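PDB 5CRF: penicillin-binding protein 1A from Mycobacterium tuberculosis, which builds cross-linked peptidoglycan for the mycobacterial cell wall, polymerising linear glycan strands with one domain and cross-linking their peptides with the penicillin-sensitive transpeptidase domain modelled here. Local coordinates for residues 98-103 with 289-294; 132-137 with 148-153; 154-159 with 202-207. All coordinates share one frame; numbering follows the deposited sequence.

In the fold
The three contacts lie within the transpeptidase domain of the beta-lactamase clan, their centres about 11 Å apart in every pairing. Contact 1 joins the start of helix 101-109 to strand 289-296, an edge of the antiparallel sheet, and closes a long loop of chain in which contacts 2 and 3 follow in series. Both of these use helix 152-161, contact 2 at its beginning and contact 3 further along. Contact 1 touches contact 2 through Lys100 with Asn152 and Thr294 with Glu134, and contact 3 through Phe99 with Ile202. Sequence-distant segments thus converge around Ser97, the probable acyl-ester nucleophile, with helices on one side and the sheet on the other.

Contact 1 of 3, residues 98-103 with 289-294; sequences SFKVFA and AAKTGT
Val101 and Lys291 lie alongside each other, pointing opposite ways, and the valine methyl CG2 rests against Lys291 CG at 3.7 Å. This is the close-packed half of a buried contact between the SXXK motif that begins at Ser97, whose lysine is Lys100, and the KTG motif Lys291-Thr292-Gly293. Beside it the two backbones nearly meet: Ser98 N lies 3.6 Å from Gly293 CA, an approach made possible because the glycine carries no side chain, while Ser98 CB reaches Thr292 O at 3.7 Å. Across the polar half the fit is looser, and no hydrogen bond crosses directly between the segments. The Lys100 chain runs roughly perpendicular to that of Lys291 there, leaving 4.2 Å between Lys100 NZ and Lys291 NZ. Ser150 OG is hydrogen-bonded to both amines; Asn152 OD1 and Ser97 O also hold that of Lys100. Bends at chi2 (76°) and chi4 (72°) curl the Lys291 chain back on its own strand, where NZ donates to Thr292 O at 2.8 Å, tilted 24° from the carbonyl plane. Thr294 N binds Ser97 OG, tying the strand to the probable nucleophile. On its far flank strand 289-296 pairs antiparallel with strand 303-312, whereas helix 211-222 packs against both segments, Met214 touching Ser98 and Tyr218 touching Val101 and Lys291.

Contact 2 of 3, residues 132-137 with 148-153; sequences NVEGEG and KMSLNT
The side-chain amide of Asn132 docks onto Thr153 in the first turn of helix 152-161, directly beside the SXN motif formed by Ser150, Leu151 and Asn152. Thr153 N donates to Asn132 OD1 at 2.8 Å, fairly straight at 161° and in the carbonyl plane on a lone pair. The other end of the amide is shared: Asn132 ND2 gives a longer bond of 3.2 Å to Thr153 OG1 and one of 3.0 Å to Glu136 O within its own loop. Three bonds therefore fix the rotation of the amide, which the first torsion (chi1 -66°) swings beside the backbone N. Further along, the Glu136 side chain lies across Met149 (a selenomethionine), whose CE methyl comes within 3.7 Å of Glu136 CB. Waters fill in between the backbones, one of them accepting from Glu134 N and donating to Ser150 O at 2.7 Å. Behind these contacts, a Schellman motif ends the preceding helix at Ser150, and Leu151 takes the N-cap position of the next. Type I turn 132-135 presents Glu134, whose carboxylate hydrogen-bonds to Ser97 OG and Thr294 OG1, while Lys100 holds Asn152 OD1; the loop thus borders the active site. Glu136 OE1 is bound by Tyr276 OH, and its partner oxygen OE2 accepts from a water, 2.8 Å away, that also donates to Lys148 O.

Contact 3 of 3, residues 154-159 with 202-207; sequences SYYRLM and IVLGQY
Tyr155 O accepts the helical hydrogen bond of Met159 N at 2.8 Å, and the Val203 methyl CG2 leans on the same oxygen from the facing loop at 3.7 Å. Everything else between helix 152-161 and segment 202-207 is apolar. Val203 is the centre of the contact: its CG2 also meets Tyr155 CB, while CG1, placed between the backbone N and the carbonyl carbon (chi1 74°), turns to the Tyr156 ring and lies 3.8 Å from Tyr156 CD2. Met159, a selenomethionine, closes the third side, its SE 3.7 Å from Val203 CB. A bend at chi3 then lifts its CE methyl over the centre of the Tyr156 ring, 3.9 Å above the plane. That ring is met at its edge by Leu204, whose CD1 comes 4.0 Å from Tyr156 CE2, and its hydroxyl hydrogen-bonds to Asn200 ND2. The Tyr155 ring leads away to pack on Ala103 and Leu104 of helix 101-109, and its OH hydrogen-bonds to Ile143 O at the start of helix 143-148. Ala103 also touches Val203, and a backbone hydrogen bond between Gly205 and Gly96 links the loop to the residue before Ser97, the probable nucleophile. Such packing belongs to the mainly helical side of the penicillin-binding transpeptidase fold, which faces the antiparallel sheet across the active site.

Contact 1 of 3, residues 98-103 with 289-294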
ATOM      1  N   SER A  98       5.526  -4.583   4.306  1.00 16.61           N
ATOM      2  CA  SER A  98       4.201  -4.396   3.714  1.00 16.07           C
ATOM      3  C   SER A  98       3.971  -5.187   2.422  1.00 16.63           C
ATOM      4  O   SER A  98       2.807  -5.334   2.029  1.00 16.98           O
ATOM      5  CB  SER A  98       3.894  -2.945   3.439  1.00 15.76           C
ATOM      6  OG  SER A  98       4.748  -2.352   2.477  1.00 16.26           O
ATOM      7  N   PHE A  99       5.035  -5.661   1.764  1.00 16.53           N
ATOM      8  CA  PHE A  99       4.847  -6.298   0.461  1.00 17.08           C
ATOM      9  C   PHE A  99       4.230  -7.702   0.568  1.00 17.62           C
ATOM     10  O   PHE A  99       3.703  -8.196  -0.385  1.00 18.02           O
ATOM     11  CB  PHE A  99       6.149  -6.414  -0.305  1.00 17.67           C
ATOM     12  CG  PHE A  99       5.972  -6.280  -1.788  1.00 17.90           C
ATOM     13  CD1 PHE A  99       5.517  -5.092  -2.348  1.00 17.64           C
ATOM     14  CD2 PHE A  99       6.236  -7.350  -2.641  1.00 18.67           C
ATOM     15  CE1 PHE A  99       5.336  -4.965  -3.738  1.00 17.96           C
ATOM     16  CE2 PHE A  99       6.059  -7.236  -3.992  1.00 19.03           C
ATOM     17  CZ  PHE A  99       5.596  -6.045  -4.536  1.00 18.83           C
ATOM     18  N   LYS A 100       4.340  -8.337   1.732  1.00 18.15           N
ATOM     19  CA  LYS A 100       3.978  -9.759   1.839  1.00 19.26           C
ATOM     20  C   LYS A 100       2.473  -9.997   1.680  1.00 18.48           C
ATOM     21  O   LYS A 100       2.069 -11.129   1.465  1.00 18.82           O
ATOM     22  CB  LYS A 100       4.529 -10.378   3.117  1.00 20.38           C
ATOM     23  CG  LYS A 100       4.058  -9.755   4.389  1.00 20.94           C
ATOM     24  CD  LYS A 100       4.653 -10.539   5.559  1.00 22.97           C
ATOM     25  CE  LYS A 100       4.442  -9.869   6.874  1.00 23.98           C
ATOM     26  NZ  LYS A 100       5.633  -8.984   7.005  1.00 25.74           N
ATOM     27  N   VAL A 101       1.679  -8.935   1.679  1.00 17.69           N
ATOM     28  CA  VAL A 101       0.264  -9.015   1.307  1.00 17.89           C
ATOM     29  C   VAL A 101       0.122  -9.703  -0.081  1.00 18.22           C
ATOM     30  O   VAL A 101      -0.849 -10.449  -0.319  1.00 18.52           O
ATOM     31  CB  VAL A 101      -0.391  -7.619   1.360  1.00 18.13           C
ATOM     32  CG1 VAL A 101      -1.750  -7.615   0.751  1.00 18.72           C
ATOM     33  CG2 VAL A 101      -0.500  -7.116   2.805  1.00 17.80           C
ATOM     34  N   PHE A 102       1.071  -9.461  -0.996  1.00 17.78           N
ATOM     35  CA  PHE A 102       0.996 -10.086  -2.330  1.00 18.45           C
ATOM     36  C   PHE A 102       1.319 -11.555  -2.310  1.00 18.81           C
ATOM     37  O   PHE A 102       0.844 -12.291  -3.133  1.00 19.82           O
ATOM     38  CB  PHE A 102       1.813  -9.262  -3.346  1.00 18.63           C
ATOM     39  CG  PHE A 102       1.347  -7.834  -3.401  1.00 17.96           C
ATOM     40  CD1 PHE A 102       0.025  -7.543  -3.753  1.00 18.10           C
ATOM     41  CD2 PHE A 102       2.192  -6.806  -3.043  1.00 17.52           C
ATOM     42  CE1 PHE A 102      -0.437  -6.233  -3.683  1.00 17.78           C
ATOM     43  CE2 PHE A 102       1.738  -5.480  -3.006  1.00 17.00           C
ATOM     44  CZ  PHE A 102       0.442  -5.202  -3.371  1.00 17.04           C
ATOM     45  N   ALA A 103       2.103 -11.995  -1.321  1.00 18.27           N
ATOM     46  CA  ALA A 103       2.358 -13.400  -1.157  1.00 18.68           C
ATOM     47  C   ALA A 103       1.094 -14.098  -0.607  1.00 18.58           C
ATOM     48  O   ALA A 103       0.804 -15.239  -0.975  1.00 19.40           O
ATOM     49  CB  ALA A 103       3.544 -13.668  -0.213  1.00 18.35           C
ATOM     50  N   ALA A 289      -8.904  -1.993   6.810  1.00 15.54           N
ATOM     51  CA  ALA A 289      -8.020  -3.120   6.522  1.00 15.10           C
ATOM     52  C   ALA A 289      -6.679  -2.513   6.204  1.00 14.27           C
ATOM     53  O   ALA A 289      -6.596  -1.709   5.262  1.00 13.88           O
ATOM     54  CB  ALA A 289      -8.518  -3.893   5.312  1.00 15.50           C
ATOM     55  N   ALA A 290      -5.648  -2.891   6.950  1.00 14.02           N
ATOM     56  CA  ALA A 290      -4.386  -2.195   6.839  1.00 13.57           C
ATOM     57  C   ALA A 290      -3.206  -3.130   6.973  1.00 13.47           C
ATOM     58  O   ALA A 290      -3.339  -4.283   7.396  1.00 13.76           O
ATOM     59  CB  ALA A 290      -4.287  -1.075   7.884  1.00 14.01           C
ATOM     60  N   LYS A 291      -2.053  -2.611   6.609  1.00 13.04           N
ATOM     61  CA  LYS A 291      -0.814  -3.338   6.714  1.00 13.02           C
ATOM     62  C   LYS A 291       0.336  -2.343   6.913  1.00 12.93           C
ATOM     63  O   LYS A 291       0.527  -1.441   6.114  1.00 12.49           O
ATOM     64  CB  LYS A 291      -0.507  -4.184   5.480  1.00 13.27           C
ATOM     65  CG  LYS A 291       0.738  -5.043   5.596  1.00 13.37           C
ATOM     66  CD  LYS A 291       0.584  -6.312   6.457  1.00 13.61           C
ATOM     67  CE  LYS A 291       1.961  -6.909   6.824  1.00 13.95           C
ATOM     68  NZ  LYS A 291       2.734  -6.093   7.856  1.00 14.24           N
ATOM     69  N   THR A 292       1.117  -2.591   7.960  1.00 13.17           N
ATOM     70  CA  THR A 292       2.331  -1.783   8.252  1.00 13.47           C
ATOM     71  C   THR A 292       3.516  -2.368   7.482  1.00 13.52           C
ATOM     72  O   THR A 292       3.525  -3.548   7.059  1.00 13.14           O
ATOM     73  CB  THR A 292       2.698  -1.840   9.735  1.00 13.88           C
ATOM     74  OG1 THR A 292       2.848  -3.218  10.134  1.00 14.16           O
ATOM     75  CG2 THR A 292       1.640  -1.151  10.589  1.00 14.18           C
ATOM     76  N   GLY A 293       4.520  -1.517   7.266  1.00 13.64           N
ATOM     77  CA  GLY A 293       5.790  -1.988   6.740  1.00 14.37           C
ATOM     78  C   GLY A 293       6.958  -1.267   7.337  1.00 14.83           C
ATOM     79  O   GLY A 293       6.850  -0.095   7.663  1.00 14.67           O
ATOM     80  N   THR A 294       8.072  -1.993   7.476  1.00 15.78           N
ATOM     81  CA  THR A 294       9.378  -1.417   7.856  1.00 16.77           C
ATOM     82  C   THR A 294      10.431  -2.117   7.043  1.00 18.00           C
ATOM     83  O   THR A 294      10.292  -3.348   6.745  1.00 18.00           O
ATOM     84  CB  THR A 294       9.644  -1.715   9.340  1.00 17.31           C
ATOM     85  OG1 THR A 294       8.456  -1.379  10.119  1.00 16.94           O
ATOM     86  CG2 THR A 294      10.856  -1.004   9.850  1.00 18.55           C
TER

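Contact 2 of 3, residues 132-137 with 148-153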
ATOM      1  N   ASN A 132      12.721 -11.413  11.387  1.00 29.86           N
ATOM      2  CA  ASN A 132      11.597 -10.482  11.335  1.00 29.90           C
ATOM      3  C   ASN A 132      11.957  -9.088  11.849  1.00 33.50           C
ATOM      4  O   ASN A 132      12.325  -8.957  13.010  1.00 33.87           O
ATOM      5  CB  ASN A 132      10.435 -11.075  12.151  1.00 28.68           C
ATOM      6  CG  ASN A 132       9.882 -12.373  11.513  1.00 27.58           C
ATOM      7  OD1 ASN A 132       9.811 -12.457  10.312  1.00 26.86           O
ATOM      8  ND2 ASN A 132       9.498 -13.354  12.312  1.00 27.09           N
ATOM      9  N   VAL A 133      11.851  -8.064  10.990  1.00 35.71           N
ATOM     10  CA  VAL A 133      12.292  -6.681  11.337  1.00 39.26           C
ATOM     11  C   VAL A 133      11.531  -6.154  12.551  1.00 40.88           C
ATOM     12  O   VAL A 133      12.088  -5.460  13.417  1.00 40.19           O
ATOM     13  CB  VAL A 133      12.110  -5.722  10.144  1.00 39.35           C
ATOM     14  N   GLU A 134      10.236  -6.471  12.582  1.00 40.66           N
ATOM     15  CA  GLU A 134       9.355  -6.041  13.661  1.00 43.29           C
ATOM     16  C   GLU A 134       9.480  -6.931  14.951  1.00 43.78           C
ATOM     17  O   GLU A 134       8.947  -6.566  16.002  1.00 43.86           O
ATOM     18  CB  GLU A 134       7.897  -5.869  13.122  1.00 45.17           C
ATOM     19  CG  GLU A 134       7.542  -4.412  12.728  1.00 46.54           C
ATOM     20  CD  GLU A 134       7.399  -4.106  11.223  1.00 47.94           C
ATOM     21  OE1 GLU A 134       6.601  -3.178  10.866  1.00 48.04           O
ATOM     22  OE2 GLU A 134       8.027  -4.778  10.375  1.00 52.26           O
ATOM     23  N   GLY A 135      10.203  -8.062  14.881  1.00 42.65           N
ATOM     24  CA  GLY A 135      10.702  -8.756  16.072  1.00 41.91           C
ATOM     25  C   GLY A 135       9.720  -9.690  16.764  1.00 41.39           C
ATOM     26  O   GLY A 135       9.874  -9.964  17.967  1.00 42.33           O
ATOM     27  N   GLU A 136       8.706 -10.172  16.028  1.00 38.05           N
ATOM     28  CA  GLU A 136       7.676 -11.030  16.593  1.00 36.89           C
ATOM     29  C   GLU A 136       7.962 -12.479  16.098  1.00 34.22           C
ATOM     30  O   GLU A 136       8.673 -12.694  15.098  1.00 33.81           O
ATOM     31  CB  GLU A 136       6.239 -10.507  16.217  1.00 38.19           C
ATOM     32  CG  GLU A 136       6.031  -8.971  16.324  1.00 39.99           C
ATOM     33  CD  GLU A 136       4.582  -8.441  16.140  1.00 42.20           C
ATOM     34  OE1 GLU A 136       3.692  -8.799  16.929  1.00 44.90           O
ATOM     35  OE2 GLU A 136       4.323  -7.566  15.267  1.00 43.64           O
ATOM     36  N   GLY A 137       7.462 -13.462  16.828  1.00 31.57           N
ATOM     37  CA  GLY A 137       7.441 -14.888  16.374  1.00 29.61           C
ATOM     38  C   GLY A 137       6.251 -15.511  17.060  1.00 28.80           C
ATOM     39  O   GLY A 137       5.817 -14.983  18.069  1.00 29.40           O
ATOM     40  N   LYS A 148      -0.821 -10.319  10.490  1.00 16.79           N
ATOM     41  CA  LYS A 148      -1.017  -9.339  11.549  1.00 17.90           C
ATOM     42  C   LYS A 148       0.279  -9.046  12.347  1.00 18.02           C
ATOM     43  O   LYS A 148       0.574  -7.869  12.648  1.00 17.53           O
ATOM     44  CB  LYS A 148      -2.101  -9.832  12.493  1.00 19.38           C
ATOM     45  CG  LYS A 148      -2.369  -8.911  13.655  1.00 20.69           C
ATOM     46  CD  LYS A 148      -3.573  -9.418  14.469  1.00 22.52           C
ATOM     47  CE  LYS A 148      -3.290 -10.690  15.172  1.00 23.80           C
ATOM     48  NZ  LYS A 148      -4.552 -10.983  15.930  1.00 26.70           N
HETATM   49  N   MSE A 149       1.014 -10.111  12.678  1.00 18.17           N
HETATM   50  CA  MSE A 149       2.255 -10.001  13.447  1.00 20.15           C
HETATM   51  C   MSE A 149       3.454  -9.640  12.572  1.00 20.17           C
HETATM   52  O   MSE A 149       4.591  -9.537  13.092  1.00 21.31           O
HETATM   53  CB  MSE A 149       2.477 -11.336  14.209  1.00 21.21           C
HETATM   54  CG  MSE A 149       1.436 -11.433  15.318  1.00 24.28           C
HETATM   55 SE   MSE A 149       1.757 -13.161  16.258  0.96 29.17          SE
HETATM   56  CE  MSE A 149       3.365 -12.579  17.192  1.00 29.38           C
ATOM     57  N   SER A 150       3.258  -9.491  11.272  1.00 19.78           N
ATOM     58  CA  SER A 150       4.297  -9.109  10.316  1.00 20.30           C
ATOM     59  C   SER A 150       5.464 -10.126  10.248  1.00 20.62           C
ATOM     60  O   SER A 150       6.679  -9.767  10.268  1.00 20.59           O
ATOM     61  CB  SER A 150       4.747  -7.637  10.541  1.00 21.28           C
ATOM     62  OG  SER A 150       5.066  -7.126   9.264  1.00 24.41           O
ATOM     63  N   LEU A 151       5.105 -11.392  10.215  1.00 19.11           N
ATOM     64  CA  LEU A 151       6.113 -12.452  10.272  1.00 19.47           C
ATOM     65  C   LEU A 151       6.682 -12.713   8.872  1.00 19.95           C
ATOM     66  O   LEU A 151       6.180 -13.542   8.098  1.00 18.98           O
ATOM     67  CB  LEU A 151       5.593 -13.722  10.951  1.00 19.45           C
ATOM     68  CG  LEU A 151       4.976 -13.459  12.337  1.00 19.41           C
ATOM     69  CD1 LEU A 151       4.358 -14.721  12.953  1.00 19.68           C
ATOM     70  CD2 LEU A 151       5.969 -12.845  13.290  1.00 19.73           C
ATOM     71  N   ASN A 152       7.781 -12.003   8.574  1.00 21.30           N
ATOM     72  CA  ASN A 152       8.482 -12.237   7.307  1.00 22.83           C
ATOM     73  C   ASN A 152       8.938 -13.683   7.144  1.00 21.65           C
ATOM     74  O   ASN A 152       8.946 -14.183   6.030  1.00 22.72           O
ATOM     75  CB  ASN A 152       9.688 -11.324   7.168  1.00 25.62           C
ATOM     76  CG  ASN A 152       9.308  -9.891   6.813  1.00 29.19           C
ATOM     77  OD1 ASN A 152       8.143  -9.571   6.492  1.00 34.80           O
ATOM     78  ND2 ASN A 152      10.300  -9.013   6.860  1.00 35.05           N
ATOM     79  N   THR A 153       9.422 -14.302   8.206  1.00 21.20           N
ATOM     80  CA  THR A 153       9.886 -15.712   8.166  1.00 21.90           C
ATOM     81  C   THR A 153       8.787 -16.635   7.647  1.00 20.34           C
ATOM     82  O   THR A 153       9.014 -17.429   6.727  1.00 20.75           O
ATOM     83  CB  THR A 153      10.306 -16.244   9.538  1.00 22.09           C
ATOM     84  OG1 THR A 153       9.286 -15.922  10.475  1.00 23.08           O
ATOM     85  CG2 THR A 153      11.583 -15.613   9.977  1.00 23.29           C
TER
HETATM   86  O   HOH W   1       8.933  -8.198  10.388  1.00 36.30           O
HETATM   87  O   HOH W   2       2.790  -6.358  13.236  1.00 27.97           O
HETATM   88  O   HOH W   3       7.551  -9.028  13.400  1.00 35.18           O

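Contact 3 of 3, residues 154-159 with 202-207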
ATOM      1  N   SER A 154       7.607 -16.518   8.233  1.00 19.46           N
ATOM      2  CA  SER A 154       6.430 -17.338   7.831  1.00 19.74           C
ATOM      3  C   SER A 154       6.147 -17.162   6.327  1.00 19.61           C
ATOM      4  O   SER A 154       5.915 -18.142   5.595  1.00 20.54           O
ATOM      5  CB  SER A 154       5.207 -16.864   8.598  1.00 19.61           C
ATOM      6  OG  SER A 154       5.352 -17.018   9.989  1.00 19.87           O
ATOM      7  N   TYR A 155       6.154 -15.909   5.864  1.00 18.73           N
ATOM      8  CA  TYR A 155       5.781 -15.636   4.491  1.00 19.14           C
ATOM      9  C   TYR A 155       6.875 -16.052   3.509  1.00 19.76           C
ATOM     10  O   TYR A 155       6.615 -16.397   2.377  1.00 20.32           O
ATOM     11  CB  TYR A 155       5.332 -14.160   4.289  1.00 18.32           C
ATOM     12  CG  TYR A 155       3.863 -14.064   4.623  1.00 18.43           C
ATOM     13  CD1 TYR A 155       3.423 -13.906   5.927  1.00 18.11           C
ATOM     14  CD2 TYR A 155       2.921 -14.217   3.638  1.00 19.18           C
ATOM     15  CE1 TYR A 155       2.046 -13.912   6.238  1.00 18.15           C
ATOM     16  CE2 TYR A 155       1.574 -14.232   3.924  1.00 19.02           C
ATOM     17  CZ  TYR A 155       1.140 -14.059   5.199  1.00 18.36           C
ATOM     18  OH  TYR A 155      -0.206 -14.050   5.416  1.00 18.56           O
ATOM     19  N   TYR A 156       8.102 -16.096   3.976  1.00 20.05           N
ATOM     20  CA  TYR A 156       9.200 -16.572   3.151  1.00 21.25           C
ATOM     21  C   TYR A 156       9.025 -18.079   2.941  1.00 21.68           C
ATOM     22  O   TYR A 156       9.141 -18.577   1.795  1.00 21.60           O
ATOM     23  CB  TYR A 156      10.504 -16.266   3.858  1.00 22.86           C
ATOM     24  CG  TYR A 156      11.746 -16.315   3.013  1.00 25.07           C
ATOM     25  CD1 TYR A 156      12.271 -17.536   2.589  1.00 27.56           C
ATOM     26  CD2 TYR A 156      12.444 -15.145   2.688  1.00 26.65           C
ATOM     27  CE1 TYR A 156      13.449 -17.577   1.844  1.00 29.46           C
ATOM     28  CE2 TYR A 156      13.607 -15.205   1.932  1.00 28.53           C
ATOM     29  CZ  TYR A 156      14.096 -16.421   1.543  1.00 29.38           C
ATOM     30  OH  TYR A 156      15.228 -16.524   0.783  1.00 32.87           O
ATOM     31  N   ARG A 157       8.713 -18.791   4.015  1.00 20.74           N
ATOM     32  CA  ARG A 157       8.394 -20.229   3.886  1.00 21.76           C
ATOM     33  C   ARG A 157       7.164 -20.418   3.021  1.00 21.98           C
ATOM     34  O   ARG A 157       7.152 -21.310   2.153  1.00 22.89           O
ATOM     35  CB  ARG A 157       8.158 -20.889   5.233  1.00 21.75           C
ATOM     36  CG  ARG A 157       9.367 -20.966   6.141  1.00 21.35           C
ATOM     37  CD  ARG A 157       9.040 -21.727   7.409  1.00 21.74           C
ATOM     38  NE  ARG A 157      10.237 -21.976   8.176  1.00 21.94           N
ATOM     39  CZ  ARG A 157      10.723 -21.196   9.128  1.00 22.12           C
ATOM     40  NH1 ARG A 157      10.092 -20.114   9.528  1.00 22.24           N
ATOM     41  NH2 ARG A 157      11.862 -21.528   9.718  1.00 23.00           N
ATOM     42  N   LEU A 158       6.111 -19.616   3.259  1.00 21.57           N
ATOM     43  CA  LEU A 158       4.906 -19.711   2.420  1.00 22.67           C
ATOM     44  C   LEU A 158       5.222 -19.514   0.927  1.00 23.14           C
ATOM     45  O   LEU A 158       4.795 -20.327   0.105  1.00 25.03           O
ATOM     46  CB  LEU A 158       3.814 -18.761   2.861  1.00 22.51           C
ATOM     47  CG  LEU A 158       2.456 -18.902   2.127  1.00 22.84           C
ATOM     48  CD1 LEU A 158       1.749 -20.226   2.434  1.00 23.99           C
ATOM     49  CD2 LEU A 158       1.625 -17.704   2.553  1.00 22.50           C
HETATM   50  N   MSE A 159       6.004 -18.494   0.582  1.00 23.15           N
HETATM   51  CA  MSE A 159       6.399 -18.258  -0.838  1.00 23.95           C
HETATM   52  C   MSE A 159       7.050 -19.498  -1.473  1.00 25.58           C
HETATM   53  O   MSE A 159       6.674 -19.912  -2.584  1.00 26.44           O
HETATM   54  CB  MSE A 159       7.289 -17.038  -0.936  1.00 23.70           C
HETATM   55  CG  MSE A 159       8.010 -16.898  -2.278  1.00 24.55           C
HETATM   56 SE   MSE A 159       9.412 -15.534  -2.146  0.98 24.62          SE
HETATM   57  CE  MSE A 159      10.644 -16.452  -0.928  1.00 24.72           C
ATOM     58  N   ILE A 202      11.866 -10.573  -2.842  1.00 22.24           N
ATOM     59  CA  ILE A 202      10.567  -9.934  -3.136  1.00 21.26           C
ATOM     60  C   ILE A 202       9.615 -10.014  -1.981  1.00 19.81           C
ATOM     61  O   ILE A 202       8.900  -9.034  -1.721  1.00 19.12           O
ATOM     62  CB  ILE A 202       9.924 -10.497  -4.416  1.00 21.86           C
ATOM     63  CG1 ILE A 202       8.688  -9.686  -4.840  1.00 21.34           C
ATOM     64  CG2 ILE A 202       9.607 -11.996  -4.278  1.00 22.25           C
ATOM     65  CD1 ILE A 202       8.198 -10.031  -6.235  1.00 22.44           C
ATOM     66  N   VAL A 203       9.547 -11.144  -1.293  1.00 19.68           N
ATOM     67  CA  VAL A 203       8.592 -11.304  -0.165  1.00 19.35           C
ATOM     68  C   VAL A 203       8.956 -10.448   1.060  1.00 18.61           C
ATOM     69  O   VAL A 203       8.119 -10.135   1.938  1.00 18.12           O
ATOM     70  CB  VAL A 203       8.412 -12.804   0.193  1.00 19.82           C
ATOM     71  CG1 VAL A 203       9.650 -13.349   0.932  1.00 20.40           C
ATOM     72  CG2 VAL A 203       7.129 -13.041   1.030  1.00 19.85           C
ATOM     73  N   LEU A 204      10.216 -10.042   1.105  1.00 18.99           N
ATOM     74  CA  LEU A 204      10.763  -9.115   2.079  1.00 19.18           C
ATOM     75  C   LEU A 204      10.670  -7.638   1.676  1.00 18.75           C
ATOM     76  O   LEU A 204      11.169  -6.782   2.403  1.00 19.30           O
ATOM     77  CB  LEU A 204      12.205  -9.552   2.397  1.00 20.54           C
ATOM     78  CG  LEU A 204      12.318 -11.034   2.776  1.00 21.43           C
ATOM     79  CD1 LEU A 204      13.790 -11.346   3.005  1.00 23.37           C
ATOM     80  CD2 LEU A 204      11.525 -11.347   4.051  1.00 21.23           C
ATOM     81  N   GLY A 205       9.998  -7.313   0.564  1.00 18.39           N
ATOM     82  CA  GLY A 205       9.796  -5.958   0.125  1.00 18.49           C
ATOM     83  C   GLY A 205      11.069  -5.271  -0.284  1.00 19.70           C
ATOM     84  O   GLY A 205      11.219  -4.059  -0.078  1.00 18.65           O
ATOM     85  N   GLN A 206      12.003  -6.039  -0.881  1.00 21.08           N
ATOM     86  CA  GLN A 206      13.321  -5.454  -1.255  1.00 22.67           C
ATOM     87  C   GLN A 206      13.361  -4.786  -2.611  1.00 22.93           C
ATOM     88  O   GLN A 206      14.323  -4.018  -2.879  1.00 22.73           O
ATOM     89  CB  GLN A 206      14.410  -6.532  -1.252  1.00 24.83           C
ATOM     90  CG  GLN A 206      14.848  -6.934   0.128  1.00 27.12           C
ATOM     91  CD  GLN A 206      15.798  -8.116   0.127  1.00 30.52           C
ATOM     92  OE1 GLN A 206      16.380  -8.544  -0.906  1.00 35.11           O
ATOM     93  NE2 GLN A 206      15.948  -8.676   1.288  1.00 33.26           N
ATOM     94  N   TYR A 207      12.424  -5.104  -3.511  1.00 21.98           N
ATOM     95  CA  TYR A 207      12.333  -4.378  -4.768  1.00 22.88           C
ATOM     96  C   TYR A 207      11.712  -2.987  -4.579  1.00 22.37           C
ATOM     97  O   TYR A 207      10.953  -2.750  -3.632  1.00 20.51           O
ATOM     98  CB  TYR A 207      11.523  -5.157  -5.831  1.00 23.04           C
ATOM     99  CG  TYR A 207      12.321  -6.325  -6.280  1.00 24.51           C
ATOM    100  CD1 TYR A 207      13.284  -6.187  -7.275  1.00 26.00           C
ATOM    101  CD2 TYR A 207      12.216  -7.529  -5.650  1.00 24.24           C
ATOM    102  CE1 TYR A 207      14.069  -7.270  -7.656  1.00 27.50           C
ATOM    103  CE2 TYR A 207      12.993  -8.613  -6.023  1.00 25.50           C
ATOM    104  CZ  TYR A 207      13.914  -8.458  -7.031  1.00 27.04           C
ATOM    105  OH  TYR A 207      14.661  -9.537  -7.343  1.00 28.53           O
TER